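Local coordinates for protein Two-component system sensor histidine kinase (Bacteroides thetaiotaomicron, PDB 3OTT) that probably senses saccharides through this extracellular propeller and sandwich portion and, by histidine phosphorylation, signals to a DNA-binding region of the same polypeptide, at residues Cys26-Ser31 / Gly68-Asn73; Thr74-Gly79 / Tyr87-Asp92; Ser328-Ser333 / Arg376-Asp381; Glu380-Gln385 / Ile424-Ala429. All coordinates share one frame; numbering follows the deposited sequence.

Overall arrangement
The four contacts fall into two pairs on opposite sides of the chain's centre, one pair in each of its two seven-bladed beta-propellers. Interactions 1 and 2 have centres about 8 Å apart and share the sheet of strands 67-71 and 75-79; Asn73 O of the first receives Arg90 NE of the second. Interactions 3 and 4 have centres about 11 Å apart, share Glu380 and Asp381, and are tied by Tyr379 OH to Glu426 N. Between the pairs, the centres of interactions 1 and 3 are about 42 Å apart. A bound hexatantalum dodecabromide touches Ser31 of interaction 1, and the Arg90 side chain of interaction 2 lies about 10 Å from it.

Interaction 1: Cys26-Ser31 / Gly68-Asn73; sequences CFLQDS and GVIIDN
Ser31 and Asn73 make the one polar link between these segments: Ser31 OG donates to Asn73 OD1 at 2.6 Å, lying in the amide plane on a lone pair of the carbonyl. The remaining contacts are van der Waals ones, mostly from side-chain methyls to backbone atoms. Leu28 lays both methyls against Gly68, with CD2 3.5 Å from Gly68 O and CD1 3.9 Å from Gly68 C. Further along, Ile70 pushes CD1 into the bend where the other strand ends, 3.4 Å from Gln29 O and 3.5 Å from Asp30 CA. Its extended chain, with CD1 anti at chi2 (-179°), carries the methyl that far. Cys26 SG lies more loosely, 4.1 Å from Gly68 N.

The bend itself is held by Asp30, whose carboxylate turns away from Ile70: OD1 takes the backbone N of Glu32 and Leu34, while OD2 meets Trp36 NE1 and a salt bridge from Arg660. On the other segment, Asn73 O is bonded by Arg90 NE.

The two strands run 18° from parallel with axes 7.2 Å apart and share no backbone hydrogen bond. This is face-to-face packing of the first strands of two successive four-stranded blades, the inner layer of a beta-propeller.

Interaction 2: Thr74-Gly79 / Tyr87-Asp92; sequences TYLYMG and YNYRAD
Asn88 CG stands anti to its backbone N (chi1 -177°) and Thr74 OG1 does the same (chi1 -168°), which brings Thr74 OG1 to 3.0 Å from Asn88 OD1. That bond is weak and its proton has another possible acceptor; a water also joins Thr74 OG1 to Asn88 ND2. Tyr89 brings its ring in against the Thr74 backbone, its CE2 lying 3.5 Å from Thr74 CA. Leu76 CD1 meets Tyr89 CD2 at 3.5 Å, the two side chains crossing at about a right angle.

These segments belong to the hairpin of the second and third strands of a propeller blade. Leu76 and Tyr87 form its antiparallel hydrogen-bonded pair, Leu76 N to Tyr87 O at 2.7 Å and Tyr87 N to Leu76 O at 2.8 Å, and Tyr89 N continues the ladder to Thr74 O. Thr74 and Tyr75 make a classic bulge facing Ile71. At the end of the strand, Asn88 OD1 closes an Asx turn by taking Arg90 N, and also accepts Ala91 N from above its carbonyl plane. Tyr75 OH reaches His372 of the second subunit. On the Tyr87 side, Met78 sets CE 3.8 Å from Tyr87 CB.

Interaction 3: Ser328-Ser333 / Arg376-Asp381; sequences SLFRDS and RHIYED
Glu380 stretches from the end of its strand across to Ser333, linking the first strands of two neighbouring blades of a beta-propeller. The strands lie 13° from parallel with axes 6.6 Å apart, so side chains, not backbone bonds, fill the gap. Starting at the root, Glu380 CB packs on the outer end of Phe330, 3.6 Å from its CZ. From there CG is anti to the backbone N (chi1 -169°), and the chain stays extended to the carboxylate, whose plane is steeply turned against the phenyl ring. OE1 offers its syn lone pair to Ser333 N, a nearly straight bond of 2.6 Å that helps to set the rotation of the carboxylate, and also lies 3.3 Å from Asp332 CB. OE2 takes Ser333 OG at 2.4 Å, so short that its exact length is doubtful; if it is as modelled, both oxygens meet the same serine.

Asp332 points its own carboxylate elsewhere, to Trp338 NE1 and Tyr399 OH through OD2 and to Phe336 N through OD1, which holds the turn that presents Ser333 N. Behind Glu380 the contact is apolar. Phe330 CB rests 3.8 Å from Ile378 CG2, the two side chains crossing at a slant, and Leu386 and Trp338 also touch Ile378. At the far end Ile378 CD1 presses on Ser328 CB, a close carbon-carbon approach of 3.5 Å.

Interaction 4: Glu380-Gln385 / Ile424-Ala429; sequences EDKEQQ and IFEDTA
Glu426 OE1 is held from two quarters: Lys382 N donates to it at 3.2 Å, nearly straight but from above the carboxylate plane, and Lys446 NZ forms a salt bridge with it. The same oxygen sits 3.2 Å from Asp381 CB. Glu426 gets there with CG anti to the backbone N (chi1 -178°) and an extended chain beyond, so that its carboxylate lies beside Lys382, whose CG is 3.5 Å from Glu426 CD. The Lys382 amine does not pair with this acid. Its chain bends at chi2 (-61°) and runs back toward the strand, CE coming 3.5 Å from Glu426 O.

In the propeller, this joins the loop between the first two strands of one blade to the end of the first strand of the next. The loop contains a type I turn from Asp381 to Gln384, and Asp381 OD1 builds it from inside, accepting Gln385 N at 2.7 Å and Glu383 N at 2.8 Å from opposite faces of its carboxylate; the second bond makes an Asx turn. Asp381 OD2 goes to Trp387 NE1 and Lys446 NZ. It lies 3.8 Å from Glu426 OE1, a like-charge approach that Lys446, also bridged to Glu383 OE1, probably offsets. The neighbouring blade repeats the pattern: Asp427 OD1 takes Ala429 N at 2.8 Å in an Asx turn, and Asp427 OD2 bonds Trp433 NE1.

Interaction 1: Cys26-Ser31 / Gly68-Asn73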
# COMPACT_ATOMS: atom_id res chain seq x y z
N CYS B 26 -18.02 17.77 17.58
CA CYS B 26 -17.26 16.86 16.75
C CYS B 26 -17.63 16.98 15.27
O CYS B 26 -18.68 17.52 14.93
CB CYS B 26 -17.47 15.42 17.16
SG CYS B 26 -19.17 14.94 17.22
N PHE B 27 -16.77 16.40 14.43
CA PHE B 27 -16.91 16.42 12.97
C PHE B 27 -16.57 15.03 12.51
O PHE B 27 -15.67 14.41 13.09
CB PHE B 27 -15.93 17.35 12.25
CG PHE B 27 -16.04 18.78 12.64
CD1 PHE B 27 -15.32 19.27 13.73
CD2 PHE B 27 -16.86 19.64 11.94
CE1 PHE B 27 -15.39 20.60 14.09
CE2 PHE B 27 -16.97 20.96 12.33
CZ PHE B 27 -16.24 21.46 13.37
N LEU B 28 -17.24 14.57 11.45
CA LEU B 28 -16.88 13.34 10.75
C LEU B 28 -16.93 13.65 9.30
O LEU B 28 -17.62 14.56 8.88
CB LEU B 28 -17.90 12.25 11.06
CG LEU B 28 -17.93 11.88 12.53
CD1 LEU B 28 -19.17 11.07 12.89
CD2 LEU B 28 -16.61 11.14 12.88
N GLN B 29 -16.19 12.91 8.50
CA GLN B 29 -16.23 13.07 7.07
C GLN B 29 -16.40 11.67 6.47
O GLN B 29 -15.54 10.80 6.71
CB GLN B 29 -14.92 13.65 6.59
CG GLN B 29 -15.01 14.05 5.14
CD GLN B 29 -13.76 14.77 4.63
OE1 GLN B 29 -12.65 14.52 5.11
NE2 GLN B 29 -13.95 15.64 3.63
N ASP B 30 -17.50 11.44 5.75
CA ASP B 30 -17.75 10.12 5.15
C ASP B 30 -16.80 9.87 3.97
O ASP B 30 -16.06 10.78 3.57
CB ASP B 30 -19.23 9.90 4.77
CG ASP B 30 -19.81 11.01 3.81
OD1 ASP B 30 -19.26 11.25 2.72
OD2 ASP B 30 -20.91 11.55 4.09
N SER B 31 -16.82 8.65 3.42
CA SER B 31 -15.77 8.22 2.48
C SER B 31 -15.95 8.89 1.12
O SER B 31 -15.17 8.68 0.23
CB SER B 31 -15.78 6.69 2.28
OG SER B 31 -17.12 6.27 2.03
N GLY B 68 -18.36 10.98 17.82
CA GLY B 68 -18.87 10.09 16.79
C GLY B 68 -17.77 9.34 16.09
O GLY B 68 -16.65 9.79 16.11
N VAL B 69 -18.09 8.19 15.50
CA VAL B 69 -17.25 7.54 14.52
C VAL B 69 -18.11 6.94 13.42
O VAL B 69 -19.28 6.66 13.65
CB VAL B 69 -16.41 6.35 15.09
CG1 VAL B 69 -15.30 6.85 15.88
CG2 VAL B 69 -17.26 5.35 15.84
N ILE B 70 -17.51 6.73 12.25
CA ILE B 70 -18.20 6.10 11.15
C ILE B 70 -17.92 4.58 11.21
O ILE B 70 -16.74 4.19 11.31
CB ILE B 70 -17.74 6.73 9.82
CG1 ILE B 70 -18.17 8.21 9.75
CG2 ILE B 70 -18.25 5.93 8.62
CD1 ILE B 70 -17.76 8.93 8.42
N ILE B 71 -18.98 3.77 11.08
CA ILE B 71 -18.93 2.32 11.16
C ILE B 71 -19.51 1.69 9.86
O ILE B 71 -20.53 2.15 9.34
CB ILE B 71 -19.78 1.83 12.43
CG1 ILE B 71 -19.17 2.29 13.77
CG2 ILE B 71 -20.01 0.37 12.44
CD1 ILE B 71 -17.73 1.99 13.94
N ASP B 72 -18.84 0.67 9.34
CA ASP B 72 -19.26 -0.10 8.14
C ASP B 72 -19.51 0.77 6.90
O ASP B 72 -20.27 0.38 6.04
CB ASP B 72 -20.47 -1.03 8.45
CG ASP B 72 -20.18 -2.06 9.59
OD1 ASP B 72 -18.98 -2.24 9.96
OD2 ASP B 72 -21.16 -2.69 10.12
N ASN B 73 -18.87 1.94 6.82
CA ASN B 73 -19.01 2.83 5.66
C ASN B 73 -20.50 3.19 5.45
O ASN B 73 -20.95 3.41 4.31
CB ASN B 73 -18.49 2.11 4.42
CG ASN B 73 -18.06 3.06 3.30
OD1 ASN B 73 -17.75 4.24 3.51
ND2 ASN B 73 -18.04 2.53 2.08

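Interaction 2: Thr74-Gly79 / Tyr87-Asp92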
# COMPACT_ATOMS: atom_id res chain seq x y z
N THR B 74 -21.30 3.16 6.52
CA THR B 74 -22.69 3.50 6.37
C THR B 74 -23.35 4.09 7.60
O THR B 74 -24.41 4.70 7.46
CB THR B 74 -23.56 2.35 5.78
OG1 THR B 74 -24.83 2.87 5.41
CG2 THR B 74 -23.78 1.19 6.77
N TYR B 75 -22.76 3.92 8.79
CA TYR B 75 -23.41 4.48 10.02
C TYR B 75 -22.61 5.59 10.68
O TYR B 75 -21.39 5.61 10.64
CB TYR B 75 -23.67 3.40 11.10
CG TYR B 75 -24.39 2.15 10.62
CD1 TYR B 75 -25.78 2.15 10.36
CD2 TYR B 75 -23.69 0.96 10.43
CE1 TYR B 75 -26.42 1.01 9.89
CE2 TYR B 75 -24.33 -0.20 9.94
CZ TYR B 75 -25.68 -0.16 9.68
OH TYR B 75 -26.25 -1.35 9.25
N LEU B 76 -23.29 6.51 11.31
CA LEU B 76 -22.64 7.42 12.24
C LEU B 76 -23.08 6.95 13.61
O LEU B 76 -24.30 6.98 13.87
CB LEU B 76 -23.07 8.89 12.00
CG LEU B 76 -22.42 9.75 10.92
CD1 LEU B 76 -21.90 8.98 9.74
CD2 LEU B 76 -23.40 10.80 10.42
N TYR B 77 -22.14 6.42 14.40
CA TYR B 77 -22.35 6.09 15.81
C TYR B 77 -21.97 7.34 16.58
O TYR B 77 -20.84 7.83 16.49
CB TYR B 77 -21.43 4.89 16.28
CG TYR B 77 -21.97 3.51 15.99
CD1 TYR B 77 -22.58 3.22 14.75
CD2 TYR B 77 -21.86 2.49 16.93
CE1 TYR B 77 -23.11 1.94 14.48
CE2 TYR B 77 -22.34 1.20 16.68
CZ TYR B 77 -22.98 0.92 15.46
OH TYR B 77 -23.49 -0.36 15.22
N MET B 78 -22.89 7.85 17.37
CA MET B 78 -22.70 9.12 18.05
C MET B 78 -23.00 9.00 19.54
O MET B 78 -24.05 8.45 19.91
CB MET B 78 -23.63 10.16 17.41
CG MET B 78 -23.36 10.32 15.87
SD MET B 78 -24.58 11.47 15.25
CE MET B 78 -26.07 10.46 15.12
N GLY B 79 -22.12 9.52 20.40
CA GLY B 79 -22.37 9.43 21.82
C GLY B 79 -23.29 10.51 22.32
O GLY B 79 -23.14 11.64 21.92
N TYR B 87 -26.98 6.47 13.22
CA TYR B 87 -27.62 7.07 12.08
C TYR B 87 -27.11 6.43 10.79
O TYR B 87 -25.90 6.41 10.51
CB TYR B 87 -27.41 8.62 12.09
CG TYR B 87 -27.99 9.34 10.89
CD1 TYR B 87 -29.39 9.50 10.72
CD2 TYR B 87 -27.16 9.87 9.93
CE1 TYR B 87 -29.93 10.17 9.60
CE2 TYR B 87 -27.68 10.58 8.81
CZ TYR B 87 -29.05 10.70 8.67
OH TYR B 87 -29.52 11.38 7.58
N ASN B 88 -28.02 5.85 10.03
CA ASN B 88 -27.64 5.32 8.71
C ASN B 88 -27.64 6.46 7.69
O ASN B 88 -28.67 6.88 7.28
CB ASN B 88 -28.54 4.14 8.28
CG ASN B 88 -28.13 3.51 6.95
OD1 ASN B 88 -27.46 4.14 6.14
ND2 ASN B 88 -28.53 2.24 6.72
N TYR B 89 -26.48 6.95 7.30
CA TYR B 89 -26.46 8.13 6.48
C TYR B 89 -26.76 7.83 4.99
O TYR B 89 -27.10 8.74 4.21
CB TYR B 89 -25.13 8.86 6.66
CG TYR B 89 -23.90 8.21 6.00
CD1 TYR B 89 -23.64 8.37 4.64
CD2 TYR B 89 -23.02 7.44 6.75
CE1 TYR B 89 -22.49 7.81 4.05
CE2 TYR B 89 -21.86 6.86 6.17
CZ TYR B 89 -21.63 7.02 4.84
OH TYR B 89 -20.51 6.45 4.32
N ARG B 90 -26.68 6.56 4.59
CA ARG B 90 -27.02 6.22 3.20
C ARG B 90 -28.53 6.09 3.10
O ARG B 90 -29.14 6.57 2.16
CB ARG B 90 -26.38 4.91 2.70
CG ARG B 90 -24.91 5.05 2.51
CD ARG B 90 -24.28 3.72 2.07
NE ARG B 90 -22.82 3.91 2.14
CZ ARG B 90 -22.08 4.38 1.15
NH1 ARG B 90 -22.67 4.65 -0.04
NH2 ARG B 90 -20.77 4.52 1.32
N ALA B 91 -29.14 5.43 4.06
CA ALA B 91 -30.60 5.31 4.01
C ALA B 91 -31.29 6.58 4.55
O ALA B 91 -32.45 6.81 4.26
CB ALA B 91 -31.09 4.03 4.77
N ASP B 92 -30.58 7.42 5.30
CA ASP B 92 -31.21 8.55 5.99
C ASP B 92 -32.30 8.14 7.01
O ASP B 92 -33.38 8.72 7.01
CB ASP B 92 -31.69 9.62 4.95
CG ASP B 92 -32.35 10.84 5.61
OD1 ASP B 92 -31.97 11.24 6.73
OD2 ASP B 92 -33.30 11.37 5.03
O HOH W 1 -27.02 1.17 4.07

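Interaction 3: Ser328-Ser333 / Arg376-Asp381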
# COMPACT_ATOMS: atom_id res chain seq x y z
N SER B 328 10.05 11.21 -17.14
CA SER B 328 9.32 11.49 -18.38
C SER B 328 7.84 11.43 -18.09
O SER B 328 7.31 10.43 -17.55
CB SER B 328 9.62 10.48 -19.46
OG SER B 328 11.01 10.35 -19.63
N LEU B 329 7.19 12.54 -18.41
CA LEU B 329 5.75 12.68 -18.38
C LEU B 329 5.33 12.99 -19.82
O LEU B 329 6.04 13.71 -20.57
CB LEU B 329 5.38 13.82 -17.46
CG LEU B 329 6.08 13.82 -16.09
CD1 LEU B 329 5.82 15.13 -15.39
CD2 LEU B 329 5.65 12.63 -15.20
N PHE B 330 4.23 12.36 -20.22
CA PHE B 330 3.70 12.48 -21.54
C PHE B 330 2.23 12.11 -21.53
O PHE B 330 1.80 11.25 -20.79
CB PHE B 330 4.47 11.57 -22.50
CG PHE B 330 4.18 11.85 -23.96
CD1 PHE B 330 4.81 12.91 -24.62
CD2 PHE B 330 3.27 11.03 -24.68
CE1 PHE B 330 4.53 13.17 -26.00
CE2 PHE B 330 2.97 11.28 -26.04
CZ PHE B 330 3.58 12.36 -26.69
N ARG B 331 1.45 12.81 -22.31
CA ARG B 331 0.05 12.43 -22.51
C ARG B 331 -0.14 12.22 -24.03
O ARG B 331 0.19 13.10 -24.83
CB ARG B 331 -0.88 13.55 -22.01
CG ARG B 331 -2.32 13.10 -21.82
CD ARG B 331 -3.27 14.23 -21.79
NE ARG B 331 -4.57 13.75 -21.39
CZ ARG B 331 -5.67 14.51 -21.46
NH1 ARG B 331 -5.56 15.74 -21.93
NH2 ARG B 331 -6.86 14.06 -21.08
N ASP B 332 -0.65 11.06 -24.45
CA ASP B 332 -0.73 10.79 -25.86
C ASP B 332 -1.96 11.37 -26.56
O ASP B 332 -2.88 11.88 -25.92
CB ASP B 332 -0.53 9.29 -26.17
CG ASP B 332 -1.65 8.45 -25.71
OD1 ASP B 332 -2.76 8.98 -25.45
OD2 ASP B 332 -1.42 7.23 -25.61
N SER B 333 -1.94 11.28 -27.89
CA SER B 333 -3.04 11.72 -28.72
C SER B 333 -4.38 11.04 -28.34
O SER B 333 -5.37 11.71 -28.39
CB SER B 333 -2.69 11.61 -30.22
OG SER B 333 -2.57 10.24 -30.60
N ARG B 376 13.78 6.70 -20.14
CA ARG B 376 14.54 7.92 -20.42
C ARG B 376 13.79 8.89 -21.36
O ARG B 376 14.06 10.07 -21.36
CB ARG B 376 15.96 7.58 -20.93
CG ARG B 376 16.61 6.41 -20.21
CD ARG B 376 18.10 6.32 -20.27
NE ARG B 376 18.59 7.33 -19.42
CZ ARG B 376 19.36 7.22 -18.34
NH1 ARG B 376 19.88 6.06 -17.87
NH2 ARG B 376 19.63 8.37 -17.76
N HIS B 377 12.80 8.40 -22.08
CA HIS B 377 12.06 9.27 -22.98
C HIS B 377 10.83 8.59 -23.51
O HIS B 377 10.84 7.37 -23.74
CB HIS B 377 12.91 9.81 -24.13
CG HIS B 377 12.32 11.03 -24.78
ND1 HIS B 377 12.16 11.15 -26.15
CD2 HIS B 377 11.82 12.17 -24.24
CE1 HIS B 377 11.62 12.33 -26.42
NE2 HIS B 377 11.41 12.97 -25.27
N ILE B 378 9.75 9.36 -23.59
CA ILE B 378 8.49 8.92 -24.15
C ILE B 378 8.13 9.85 -25.35
O ILE B 378 8.18 11.08 -25.23
CB ILE B 378 7.36 8.95 -23.08
CG1 ILE B 378 7.85 8.26 -21.81
CG2 ILE B 378 6.06 8.27 -23.63
CD1 ILE B 378 6.92 8.53 -20.53
N TYR B 379 7.74 9.25 -26.48
CA TYR B 379 7.52 9.96 -27.70
C TYR B 379 6.37 9.35 -28.52
O TYR B 379 6.23 8.13 -28.68
CB TYR B 379 8.80 9.92 -28.51
CG TYR B 379 8.71 10.50 -29.90
CD1 TYR B 379 8.60 11.89 -30.08
CD2 TYR B 379 8.75 9.69 -31.00
CE1 TYR B 379 8.51 12.45 -31.34
CE2 TYR B 379 8.67 10.22 -32.29
CZ TYR B 379 8.56 11.61 -32.44
OH TYR B 379 8.51 12.15 -33.68
N GLU B 380 5.55 10.22 -29.08
CA GLU B 380 4.53 9.75 -30.02
C GLU B 380 4.91 10.17 -31.43
O GLU B 380 5.16 11.36 -31.66
CB GLU B 380 3.15 10.33 -29.63
CG GLU B 380 2.05 9.68 -30.41
CD GLU B 380 0.64 10.17 -30.08
OE1 GLU B 380 0.33 10.69 -28.98
OE2 GLU B 380 -0.19 9.96 -30.95
N ASP B 381 4.94 9.24 -32.37
CA ASP B 381 5.38 9.58 -33.76
C ASP B 381 4.30 10.19 -34.65
O ASP B 381 3.22 10.58 -34.15
CB ASP B 381 6.07 8.42 -34.47
CG ASP B 381 5.12 7.26 -34.83
OD1 ASP B 381 3.87 7.46 -34.90
OD2 ASP B 381 5.62 6.13 -35.04

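Interaction 4: Glu380-Gln385 / Ile424-Ala429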
# COMPACT_ATOMS: atom_id res chain seq x y z
N GLU B 380 5.55 10.22 -29.08
CA GLU B 380 4.53 9.75 -30.02
C GLU B 380 4.91 10.17 -31.43
O GLU B 380 5.16 11.36 -31.66
CB GLU B 380 3.15 10.33 -29.63
CG GLU B 380 2.05 9.68 -30.41
CD GLU B 380 0.64 10.17 -30.08
OE1 GLU B 380 0.33 10.69 -28.98
OE2 GLU B 380 -0.19 9.96 -30.95
N ASP B 381 4.94 9.24 -32.37
CA ASP B 381 5.38 9.58 -33.76
C ASP B 381 4.30 10.19 -34.65
O ASP B 381 3.22 10.58 -34.15
CB ASP B 381 6.07 8.42 -34.47
CG ASP B 381 5.12 7.26 -34.83
OD1 ASP B 381 3.87 7.46 -34.90
OD2 ASP B 381 5.62 6.13 -35.04
N LYS B 382 4.58 10.25 -35.97
CA LYS B 382 3.70 10.93 -36.93
C LYS B 382 2.49 10.12 -37.22
O LYS B 382 1.51 10.64 -37.74
CB LYS B 382 4.40 11.20 -38.30
CG LYS B 382 5.79 11.84 -38.25
CD LYS B 382 5.78 13.22 -37.60
CE LYS B 382 7.11 13.93 -37.94
NZ LYS B 382 7.25 15.11 -37.10
N GLU B 383 2.53 8.82 -36.95
CA GLU B 383 1.36 7.99 -37.22
C GLU B 383 0.69 7.61 -35.91
O GLU B 383 -0.03 6.63 -35.84
CB GLU B 383 1.74 6.77 -38.04
CG GLU B 383 2.19 7.12 -39.48
CD GLU B 383 2.79 5.93 -40.25
OE1 GLU B 383 3.80 5.33 -39.76
OE2 GLU B 383 2.26 5.58 -41.36
N GLN B 384 0.96 8.39 -34.87
CA GLN B 384 0.37 8.13 -33.55
C GLN B 384 0.87 6.81 -32.87
O GLN B 384 0.19 6.25 -32.03
CB GLN B 384 -1.19 8.24 -33.58
CG GLN B 384 -1.70 9.66 -34.01
CD GLN B 384 -1.66 9.87 -35.56
OE1 GLN B 384 -2.21 9.07 -36.29
NE2 GLN B 384 -0.98 10.91 -36.03
N GLN B 385 2.06 6.36 -33.20
CA GLN B 385 2.59 5.20 -32.50
C GLN B 385 3.44 5.70 -31.30
O GLN B 385 4.23 6.65 -31.41
CB GLN B 385 3.44 4.36 -33.45
CG GLN B 385 2.73 3.72 -34.70
CD GLN B 385 1.89 2.53 -34.31
OE1 GLN B 385 2.37 1.59 -33.66
NE2 GLN B 385 0.61 2.57 -34.67
N ILE B 424 14.55 9.79 -28.71
CA ILE B 424 14.04 9.35 -29.99
C ILE B 424 13.11 10.37 -30.56
O ILE B 424 12.39 11.03 -29.81
CB ILE B 424 13.27 8.05 -29.83
CG1 ILE B 424 12.57 7.65 -31.13
CG2 ILE B 424 12.21 8.21 -28.83
CD1 ILE B 424 12.31 6.13 -31.15
N PHE B 425 13.16 10.53 -31.89
CA PHE B 425 12.09 11.25 -32.62
C PHE B 425 11.98 10.71 -34.02
O PHE B 425 12.88 10.02 -34.48
CB PHE B 425 12.30 12.81 -32.63
CG PHE B 425 13.47 13.29 -33.51
CD1 PHE B 425 14.74 13.56 -32.93
CD2 PHE B 425 13.32 13.48 -34.86
CE1 PHE B 425 15.82 14.02 -33.71
CE2 PHE B 425 14.42 13.93 -35.70
CZ PHE B 425 15.67 14.20 -35.10
N GLU B 426 10.89 11.06 -34.73
CA GLU B 426 10.71 10.66 -36.12
C GLU B 426 10.84 11.90 -37.02
O GLU B 426 10.27 12.93 -36.70
CB GLU B 426 9.37 9.93 -36.37
CG GLU B 426 9.23 9.46 -37.90
CD GLU B 426 7.81 8.95 -38.36
OE1 GLU B 426 6.93 8.67 -37.55
OE2 GLU B 426 7.58 8.82 -39.60
N ASP B 427 11.63 11.82 -38.11
CA ASP B 427 11.75 12.95 -39.00
C ASP B 427 10.58 12.99 -39.97
O ASP B 427 9.63 12.23 -39.81
CB ASP B 427 13.11 13.02 -39.71
CG ASP B 427 13.37 11.86 -40.69
OD1 ASP B 427 12.44 11.11 -41.06
OD2 ASP B 427 14.55 11.71 -41.10
N THR B 428 10.64 13.85 -40.96
CA THR B 428 9.53 13.99 -41.90
C THR B 428 9.69 13.00 -43.07
O THR B 428 8.93 13.06 -44.06
CB THR B 428 9.43 15.44 -42.43
OG1 THR B 428 10.56 15.70 -43.25
CG2 THR B 428 9.41 16.49 -41.29
N ALA B 429 10.64 12.07 -42.96
CA ALA B 429 10.84 11.11 -44.07
C ALA B 429 10.75 9.62 -43.65
O ALA B 429 11.44 8.79 -44.21
CB ALA B 429 12.15 11.42 -44.82